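Local structure of uncharacterized protein TP-0789 domain-containing protein (Nitrosomonas europaea ATCC 19718, 3BUU) at residues A[18-23]-A[186-191]; A[117-122]-A[131-136]. The protein is of unknown function but belongs to the LolA superfamily, so it may bind lipoproteins or other lipids in the manner of its relatives. One frame throughout, in Å; residues are numbered along the deposited sequence. Where two conformers were deposited one is given.

Contact 1. Residues A[18-23]-A[186-191]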
ATOM      1  N   GLU A  18      -7.819  -8.890   5.143  1.00  7.64           N
ATOM      2  CA  GLU A  18      -8.561  -8.489   6.325  1.00  8.63           C
ATOM      3  C   GLU A  18      -7.694  -8.407   7.581  1.00  8.01           C
ATOM      4  O   GLU A  18      -8.070  -7.709   8.514  1.00  8.46           O
ATOM      5  CB  GLU A  18      -9.781  -9.354   6.508  1.00 11.27           C
ATOM      6  CG  GLU A  18      -9.533 -10.634   7.110  1.00 15.26           C
ATOM      7  CD  GLU A  18     -10.794 -11.499   7.167  1.00 18.41           C
ATOM      8  OE1 GLU A  18     -11.860 -11.066   6.675  1.00 22.46           O
ATOM      9  OE2 GLU A  18     -10.723 -12.605   7.702  1.00 17.14           O
ATOM     10  N   ILE A  19      -6.538  -9.072   7.580  1.00  7.73           N
ATOM     11  CA  ILE A  19      -5.561  -8.885   8.632  1.00  7.69           C
ATOM     12  C   ILE A  19      -4.814  -7.556   8.450  1.00  7.22           C
ATOM     13  O   ILE A  19      -4.567  -6.853   9.429  1.00  8.32           O
ATOM     14  CB  ILE A  19      -4.651 -10.099   8.717  1.00  7.83           C
ATOM     15  CG1 ILE A  19      -5.442 -11.254   9.331  1.00  9.39           C
ATOM     16  CG2 ILE A  19      -3.360  -9.778   9.463  1.00  9.18           C
ATOM     17  CD1 ILE A  19      -4.779 -12.598   9.129  1.00  9.88           C
ATOM     18  N   ARG A  20      -4.427  -7.250   7.223  1.00  7.36           N
ATOM     19  CA  ARG A  20      -3.709  -6.022   6.976  1.00  8.13           C
ATOM     20  C   ARG A  20      -4.550  -4.804   7.379  1.00  7.69           C
ATOM     21  O   ARG A  20      -4.049  -3.920   8.090  1.00  8.82           O
ATOM     22  CB  ARG A  20      -3.349  -5.982   5.505  1.00  9.03           C
ATOM     23  CG  ARG A  20      -2.724  -4.664   4.976  1.00 15.69           C
ATOM     24  CD  ARG A  20      -1.274  -4.430   5.375  1.00 17.43           C
ATOM     25  NE  ARG A  20      -0.773  -3.354   4.501  1.00 17.74           N
ATOM     26  CZ  ARG A  20      -0.362  -2.122   4.861  1.00 18.04           C
ATOM     27  NH1 ARG A  20      -0.368  -1.708   6.159  1.00 16.62           N
ATOM     28  NH2 ARG A  20       0.031  -1.295   3.887  1.00 18.70           N
ATOM     29  N   PHE A  21      -5.784  -4.737   6.899  1.00  6.97           N
ATOM     30  CA  PHE A  21      -6.611  -3.544   7.159  1.00  7.12           C
ATOM     31  C   PHE A  21      -8.053  -3.942   7.397  1.00  7.97           C
ATOM     32  O   PHE A  21      -8.549  -4.918   6.857  1.00  7.60           O
ATOM     33  CB  PHE A  21      -6.648  -2.585   5.959  1.00  7.88           C
ATOM     34  CG  PHE A  21      -5.411  -1.783   5.720  1.00  8.08           C
ATOM     35  CD1 PHE A  21      -4.787  -1.084   6.745  1.00  9.94           C
ATOM     36  CD2 PHE A  21      -4.922  -1.631   4.439  1.00 11.46           C
ATOM     37  CE1 PHE A  21      -3.684  -0.245   6.486  1.00 10.87           C
ATOM     38  CE2 PHE A  21      -3.824  -0.797   4.195  1.00 13.19           C
ATOM     39  CZ  PHE A  21      -3.217  -0.115   5.223  1.00 13.79           C
ATOM     40  N   PRO A  22      -8.769  -3.118   8.192  1.00  7.69           N
ATOM     41  CA  PRO A  22     -10.194  -3.289   8.282  1.00  8.33           C
ATOM     42  C   PRO A  22     -10.828  -3.242   6.908  1.00  7.65           C
ATOM     43  O   PRO A  22     -10.394  -2.447   6.050  1.00  7.40           O
ATOM     44  CB  PRO A  22     -10.639  -2.089   9.082  1.00 10.93           C
ATOM     45  CG  PRO A  22      -9.476  -1.560   9.728  1.00 10.83           C
ATOM     46  CD  PRO A  22      -8.286  -1.951   8.955  1.00  8.64           C
ATOM     47  N   GLN A  23     -11.850  -4.071   6.690  1.00  8.37           N
ATOM     48  CA  GLN A  23     -12.600  -4.060   5.432  1.00  8.86           C
ATOM     49  C   GLN A  23     -13.756  -3.095   5.616  1.00  8.13           C
ATOM     50  O   GLN A  23     -14.927  -3.481   5.695  1.00 10.54           O
ATOM     51  CB  GLN A  23     -13.047  -5.476   5.045  1.00  9.83           C
ATOM     52  CG  GLN A  23     -11.814  -6.410   4.920  1.00 10.51           C
ATOM     53  CD  GLN A  23     -10.870  -5.982   3.821  1.00 10.04           C
ATOM     54  OE1 GLN A  23     -11.264  -6.005   2.650  1.00 13.13           O
ATOM     55  NE2 GLN A  23      -9.677  -5.503   4.177  1.00  8.92           N
HETATM   56  N   MSE A 186      -4.765  -8.934  14.783  1.00  8.65           N
HETATM   57  CA  MSE A 186      -3.343  -8.600  14.907  1.00  8.66           C
HETATM   58  C   MSE A 186      -2.893  -8.101  13.536  1.00  8.19           C
HETATM   59  O   MSE A 186      -2.807  -8.876  12.594  1.00  9.92           O
HETATM   60  CB  MSE A 186      -2.562  -9.843  15.294  1.00 10.05           C
HETATM   61  CG  MSE A 186      -2.853 -10.298  16.724  1.00 13.77           C
HETATM   62 SE   MSE A 186      -2.299  -9.082  18.070  1.00 26.37          SE
HETATM   63  CE  MSE A 186      -0.410  -9.174  17.782  1.00 22.61           C
ATOM     64  N   ARG A 187      -2.635  -6.799  13.446  1.00  7.78           N
ATOM     65  CA  ARG A 187      -2.349  -6.161  12.178  1.00  6.91           C
ATOM     66  C   ARG A 187      -0.884  -5.730  12.142  1.00  6.89           C
ATOM     67  O   ARG A 187      -0.330  -5.254  13.136  1.00  7.62           O
ATOM     68  CB  ARG A 187      -3.181  -4.903  11.995  1.00  7.14           C
ATOM     69  CG  ARG A 187      -4.685  -5.185  12.162  1.00  7.18           C
ATOM     70  CD  ARG A 187      -5.494  -4.015  11.673  1.00  8.02           C
ATOM     71  NE  ARG A 187      -6.933  -4.238  11.866  1.00  7.29           N
ATOM     72  CZ  ARG A 187      -7.680  -4.995  11.059  1.00  7.11           C
ATOM     73  NH1 ARG A 187      -7.121  -5.474   9.934  1.00  7.85           N
ATOM     74  NH2 ARG A 187      -8.962  -5.200  11.335  1.00  8.24           N
ATOM     75  N   PRO A 188      -0.242  -5.825  10.964  1.00  7.03           N
ATOM     76  CA  PRO A 188       1.133  -5.334  10.860  1.00  7.11           C
ATOM     77  C   PRO A 188       1.140  -3.807  10.923  1.00  7.35           C
ATOM     78  O   PRO A 188       0.328  -3.174  10.279  1.00  9.82           O
ATOM     79  CB  PRO A 188       1.562  -5.828   9.487  1.00  8.80           C
ATOM     80  CG  PRO A 188       0.275  -5.913   8.670  1.00  9.08           C
ATOM     81  CD  PRO A 188      -0.785  -6.354   9.689  1.00  7.95           C
ATOM     82  N   THR A 189       2.019  -3.247  11.722  1.00  7.39           N
ATOM     83  CA  THR A 189       2.125  -1.814  11.782  1.00  7.61           C
ATOM     84  C   THR A 189       3.394  -1.279  11.152  1.00  7.45           C
ATOM     85  O   THR A 189       3.572  -0.065  11.067  1.00  8.19           O
ATOM     86  CB  THR A 189       2.004  -1.282  13.209  1.00  8.59           C
ATOM     87  OG1 THR A 189       3.149  -1.670  13.963  1.00 10.36           O
ATOM     88  CG2 THR A 189       0.733  -1.789  13.882  1.00 10.97           C
ATOM     89  N   ARG A 190       4.256  -2.177  10.659  1.00  7.58           N
ATOM     90  CA  ARG A 190       5.424  -1.790   9.920  1.00  7.85           C
ATOM     91  C   ARG A 190       5.502  -2.597   8.642  1.00  8.29           C
ATOM     92  O   ARG A 190       5.310  -3.827   8.653  1.00  9.49           O
ATOM     93  CB  ARG A 190       6.666  -2.015  10.766  1.00  9.27           C
ATOM     94  CG  ARG A 190       7.942  -1.750   9.989  1.00 10.48           C
ATOM     95  CD  ARG A 190       9.134  -1.769  10.914  1.00 12.04           C
ATOM     96  NE  ARG A 190       9.200  -0.489  11.596  1.00 11.66           N
ATOM     97  CZ  ARG A 190      10.295   0.006  12.154  1.00 14.48           C
ATOM     98  NH1 ARG A 190      11.404  -0.724  12.224  1.00 17.66           N
ATOM     99  NH2 ARG A 190      10.266   1.228  12.656  1.00 14.94           N
ATOM    100  N   ILE A 191       5.786  -1.922   7.541  1.00  6.79           N
ATOM    101  CA  ILE A 191       6.148  -2.646   6.339  0.50  6.70           C
ATOM    102  C   ILE A 191       7.478  -2.104   5.890  1.00  5.84           C
ATOM    103  O   ILE A 191       7.715  -0.904   5.907  1.00  7.13           O
ATOM    104  CB  ILE A 191       5.104  -2.520   5.200  0.50  6.94           C
ATOM    105  CG1 ILE A 191       3.759  -3.148   5.569  0.50  7.17           C
ATOM    106  CG2 ILE A 191       5.642  -3.190   3.928  0.50  7.96           C
ATOM    107  CD1 ILE A 191       2.623  -2.761   4.610  0.50  8.39           C
TER
HETATM  108  O   HOH W   1     -10.432  -6.940   9.692  1.00 11.73           O
HETATM  109  O   HOH W   2      -1.684  -2.586   8.499  1.00 16.59           O

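Contact 2. Residues A[117-122]-A[131-136]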
ATOM      1  N   PRO A 117      -5.730 -14.200  -7.832  1.00  8.94           N
ATOM      2  CA  PRO A 117      -4.807 -15.040  -7.082  1.00  8.23           C
ATOM      3  C   PRO A 117      -4.820 -16.511  -7.498  1.00  7.69           C
ATOM      4  O   PRO A 117      -5.868 -17.057  -7.803  1.00  8.25           O
ATOM      5  CB  PRO A 117      -5.358 -14.916  -5.660  1.00  9.36           C
ATOM      6  CG  PRO A 117      -6.828 -14.813  -5.848  1.00 10.88           C
ATOM      7  CD  PRO A 117      -7.035 -14.107  -7.172  1.00  9.72           C
ATOM      8  N   GLN A 118      -3.653 -17.128  -7.466  1.00  7.54           N
ATOM      9  CA  GLN A 118      -3.531 -18.550  -7.676  1.00  7.61           C
ATOM     10  C   GLN A 118      -2.396 -19.004  -6.796  1.00  7.64           C
ATOM     11  O   GLN A 118      -1.372 -18.331  -6.674  1.00  9.14           O
ATOM     12  CB  GLN A 118      -3.225 -18.814  -9.152  1.00  9.98           C
ATOM     13  CG  GLN A 118      -3.081 -20.287  -9.541  1.00 10.98           C
ATOM     14  CD  GLN A 118      -3.040 -20.474 -11.070  1.00 13.28           C
ATOM     15  OE1 GLN A 118      -3.800 -19.860 -11.820  1.00 18.60           O
ATOM     16  NE2 GLN A 118      -2.179 -21.361 -11.518  1.00 17.02           N
ATOM     17  N   LEU A 119      -2.545 -20.184  -6.204  1.00  7.05           N
ATOM     18  CA  LEU A 119      -1.426 -20.735  -5.455  1.00  8.19           C
ATOM     19  C   LEU A 119      -0.294 -21.101  -6.393  1.00  8.64           C
ATOM     20  O   LEU A 119      -0.483 -21.913  -7.308  1.00 11.26           O
ATOM     21  CB  LEU A 119      -1.879 -21.965  -4.673  1.00  9.68           C
ATOM     22  CG  LEU A 119      -0.846 -22.629  -3.762  1.00 11.87           C
ATOM     23  CD1 LEU A 119      -0.516 -21.815  -2.531  1.00 12.14           C
ATOM     24  CD2 LEU A 119      -1.299 -24.026  -3.406  1.00 19.29           C
ATOM     25  N   LEU A 120       0.880 -20.540  -6.183  1.00  8.35           N
ATOM     26  CA  LEU A 120       2.069 -20.866  -6.973  1.00  9.64           C
ATOM     27  C   LEU A 120       2.719 -22.089  -6.359  1.00  9.02           C
ATOM     28  O   LEU A 120       3.026 -23.062  -7.058  1.00 12.02           O
ATOM     29  CB  LEU A 120       3.013 -19.652  -7.024  1.00  9.94           C
ATOM     30  CG  LEU A 120       4.306 -19.950  -7.793  1.00 12.73           C
ATOM     31  CD1 LEU A 120       4.002 -20.324  -9.259  1.00 15.53           C
ATOM     32  CD2 LEU A 120       5.156 -18.715  -7.697  1.00 14.54           C
ATOM     33  N   ARG A 121       2.969 -22.055  -5.059  1.00  9.51           N
ATOM     34  CA  ARG A 121       3.614 -23.135  -4.348  1.00  9.92           C
ATOM     35  C   ARG A 121       3.393 -22.918  -2.869  1.00  9.42           C
ATOM     36  O   ARG A 121       3.016 -21.827  -2.459  1.00  9.95           O
ATOM     37  CB  ARG A 121       5.130 -23.199  -4.663  1.00 11.41           C
ATOM     38  CG  ARG A 121       5.892 -21.959  -4.241  1.00 11.80           C
ATOM     39  CD  ARG A 121       7.389 -22.045  -4.573  1.00 13.82           C
ATOM     40  NE  ARG A 121       8.102 -20.776  -4.239  1.00 17.75           N
ATOM     41  CZ  ARG A 121       8.347 -19.754  -5.064  1.00 16.81           C
ATOM     42  NH1 ARG A 121       7.995 -19.794  -6.339  1.00 19.10           N
ATOM     43  NH2 ARG A 121       8.950 -18.663  -4.585  1.00 20.30           N
ATOM     44  N   ASN A 122       3.652 -23.948  -2.085  1.00 10.23           N
ATOM     45  CA  ASN A 122       3.853 -23.801  -0.652  1.00 10.88           C
ATOM     46  C   ASN A 122       5.325 -23.762  -0.333  1.00 11.28           C
ATOM     47  O   ASN A 122       6.098 -24.409  -1.026  1.00 13.91           O
ATOM     48  CB  ASN A 122       3.100 -24.950   0.050  1.00 13.12           C
ATOM     49  CG  ASN A 122       1.566 -24.804  -0.103  1.00 12.19           C
ATOM     50  OD1 ASN A 122       1.022 -23.746   0.103  1.00 17.32           O
ATOM     51  ND2 ASN A 122       0.903 -25.851  -0.550  1.00 20.22           N
ATOM     52  N   TYR A 131       1.633 -20.288   2.254  1.00  6.37           N
ATOM     53  CA  TYR A 131       1.105 -20.277   0.906  1.00  5.95           C
ATOM     54  C   TYR A 131       1.844 -19.195   0.135  1.00  6.78           C
ATOM     55  O   TYR A 131       1.903 -18.062   0.604  1.00  7.88           O
ATOM     56  CB  TYR A 131      -0.383 -19.927   0.906  1.00  6.60           C
ATOM     57  CG  TYR A 131      -1.267 -20.815   1.717  1.00  6.08           C
ATOM     58  CD1 TYR A 131      -1.445 -22.142   1.398  1.00  6.81           C
ATOM     59  CD2 TYR A 131      -2.000 -20.304   2.784  1.00  7.81           C
ATOM     60  CE1 TYR A 131      -2.356 -22.950   2.127  1.00  8.83           C
ATOM     61  CE2 TYR A 131      -2.884 -21.088   3.512  1.00  7.92           C
ATOM     62  CZ  TYR A 131      -3.062 -22.420   3.195  1.00  8.28           C
ATOM     63  OH  TYR A 131      -3.955 -23.198   3.897  1.00 10.79           O
ATOM     64  N   VAL A 132       2.309 -19.485  -1.079  1.00  6.39           N
ATOM     65  CA  VAL A 132       2.869 -18.456  -1.965  1.00  6.85           C
ATOM     66  C   VAL A 132       1.863 -18.224  -3.060  1.00  6.30           C
ATOM     67  O   VAL A 132       1.675 -19.112  -3.924  1.00  7.49           O
ATOM     68  CB  VAL A 132       4.276 -18.809  -2.521  1.00  7.15           C
ATOM     69  CG1 VAL A 132       4.822 -17.614  -3.306  1.00  9.36           C
ATOM     70  CG2 VAL A 132       5.210 -19.179  -1.394  1.00  8.97           C
ATOM     71  N   LEU A 133       1.173 -17.092  -2.997  1.00  6.24           N
ATOM     72  CA  LEU A 133       0.183 -16.776  -4.000  1.00  6.12           C
ATOM     73  C   LEU A 133       0.804 -15.958  -5.113  1.00  6.31           C
ATOM     74  O   LEU A 133       1.520 -14.998  -4.850  1.00  7.60           O
ATOM     75  CB  LEU A 133      -0.968 -15.933  -3.414  1.00  7.39           C
ATOM     76  CG  LEU A 133      -1.753 -16.598  -2.276  1.00  8.48           C
ATOM     77  CD1 LEU A 133      -2.903 -15.666  -1.791  1.00  9.92           C
ATOM     78  CD2 LEU A 133      -2.324 -17.926  -2.697  1.00 10.43           C
ATOM     79  N   GLU A 134       0.494 -16.305  -6.349  1.00  6.58           N
ATOM     80  CA  GLU A 134       0.822 -15.466  -7.487  1.00  7.11           C
ATOM     81  C   GLU A 134      -0.399 -14.588  -7.772  1.00  6.57           C
ATOM     82  O   GLU A 134      -1.496 -15.113  -8.047  1.00  7.29           O
ATOM     83  CB  GLU A 134       1.158 -16.330  -8.701  1.00  8.09           C
ATOM     84  CG  GLU A 134       1.477 -15.448  -9.893  1.00  9.95           C
ATOM     85  CD  GLU A 134       2.319 -16.121 -10.945  1.00 15.40           C
ATOM     86  OE1 GLU A 134       2.759 -17.264 -10.743  1.00 19.08           O
ATOM     87  OE2 GLU A 134       2.569 -15.486 -11.986  1.00 18.73           O
ATOM     88  N   LEU A 135      -0.196 -13.274  -7.690  1.00  6.73           N
ATOM     89  CA  LEU A 135      -1.259 -12.287  -7.902  1.00  7.38           C
ATOM     90  C   LEU A 135      -0.998 -11.647  -9.235  1.00  7.20           C
ATOM     91  O   LEU A 135       0.003 -10.943  -9.428  1.00  8.50           O
ATOM     92  CB  LEU A 135      -1.178 -11.237  -6.796  1.00  7.36           C
ATOM     93  CG  LEU A 135      -1.297 -11.745  -5.371  1.00 10.24           C
ATOM     94  CD1 LEU A 135      -1.396 -10.592  -4.389  1.00 11.27           C
ATOM     95  CD2 LEU A 135      -2.385 -12.719  -5.141  1.00 12.36           C
ATOM     96  N   THR A 136      -1.912 -11.869 -10.191  1.00  7.35           N
ATOM     97  CA  THR A 136      -1.771 -11.318 -11.515  1.00  8.38           C
ATOM     98  C   THR A 136      -2.657 -10.096 -11.627  1.00  8.64           C
ATOM     99  O   THR A 136      -3.860 -10.175 -11.414  1.00  9.65           O
ATOM    100  CB  THR A 136      -2.188 -12.389 -12.566  1.00 10.23           C
ATOM    101  OG1 THR A 136      -1.366 -13.542 -12.453  1.00 11.62           O
ATOM    102  CG2 THR A 136      -2.053 -11.799 -13.967  1.00 12.13           C
TER

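Contact 1. Residues A[18-23]-A[186-191]
Arg20, last residue of helix 9-20, sits over Arg187 of strand 185-195 with their CA atoms 5.4 Å apart, and Phe21 turns the chain out of the helix just here. This is helix-on-sheet packing consistent with the LolA fold, in which a curved antiparallel sheet carries helices on its concave side. The side chain of Arg187 does most of the joining. Its CG stands anti to the carbonyl carbon (chi1 -55°), and the chain runs extended from there to NE, passing the carbonyl of Ile19. NH1 gives its stronger bond to Glu18 O, at 2.8 Å and 152°, approaching from above the carbonyl plane; a second, weak bond goes from NH1 to Ile19 O at 2.9 Å. The carbonyl end of the helix should favour the positive charge placed there. NH2 reaches Leu183 O and also a water in the guanidinium plane, which donates to Glu18 O. Pro22 N lies over one face of this guanidinium, displaced toward its rim, and the proline ring crosses the arginine chain at a slant, with Pro22 CD 3.7 Å from Arg187 CZ. Ile19 sends CG2 to 3.3 Å from Met186 O.

Arg20 starts away from the strand, but its chain bends at chi2 (75°) and its end comes nearer; the side chain crosses that of Pro188 at about a right angle, with Arg20 CD 3.9 Å from Pro188 CG. Phe21 CZ lies over one face of the Arg20 guanidinium, toward its rim, and Arg20 NH2 bonds to Tyr207 OH. A second water joins the two backbones, taking a hydrogen bond from Arg20 NH1 and donating to Arg20 O and to Pro188 O, the latter at 2.7 Å.

Contact 2. Residues A[117-122]-A[131-136]
Val132 pairs with two residues at once, Leu120 and Arg121, which makes a classic beta bulge in the antiparallel hairpin of strands 115-125 and 128-137. Val132 O takes a bond from Leu120 N at 2.8 Å and a weak, longer one from Arg121 N, while Arg121 O receives Val132 N; beyond the bulge Gln118 and Glu134 exchange both their backbone bonds.

At the bulge, Leu120 sends CB toward the partner strand. This CB lies 3.4 Å from Val132 O and also reaches Glu134 CB. CG is anti to the backbone N (chi1 178°), and the two methyls beyond it make van der Waals contact with the Glu134 carboxylate: Leu120 CD1 is 3.6 Å from Glu134 OE1, with CD2 a little farther from the same oxygen. Leu148 of strand 146-152 touches both side chains.

Pro117, Tyr131 and Leu133 instead pack on helix 9-20, where Ile12 and Leu13 receive them. Pro117 CB touches Leu135 CD2 at 3.7 Å. Next to Tyr131, Asn122 points the same way, its amide turned 56° from the ring plane. Asn122 OD1 comes to 3.2 Å from Tyr131 CD1.

Overall arrangement
Contacts 1 and 2 lie about 20 Å apart between centres and about 10 Å between nearest atoms, without touching. Helix 9-20 connects them: its last turn and the loop after it supply one side of contact 1, and earlier residues, Gln10, Ile12 and Leu13, lie against the hairpin of contact 2. In the antiparallel strand order, strands 170-182, 158-164 and 146-152 separate strand 185-195 from the hairpin, whose strand 115-125 is outermost at that end. Along the chain, 18-23 comes first, then both segments of contact 2, and 186-191 last. One N-terminal helix thus bridges strand 185-195 and the hairpin at the end of the strand order.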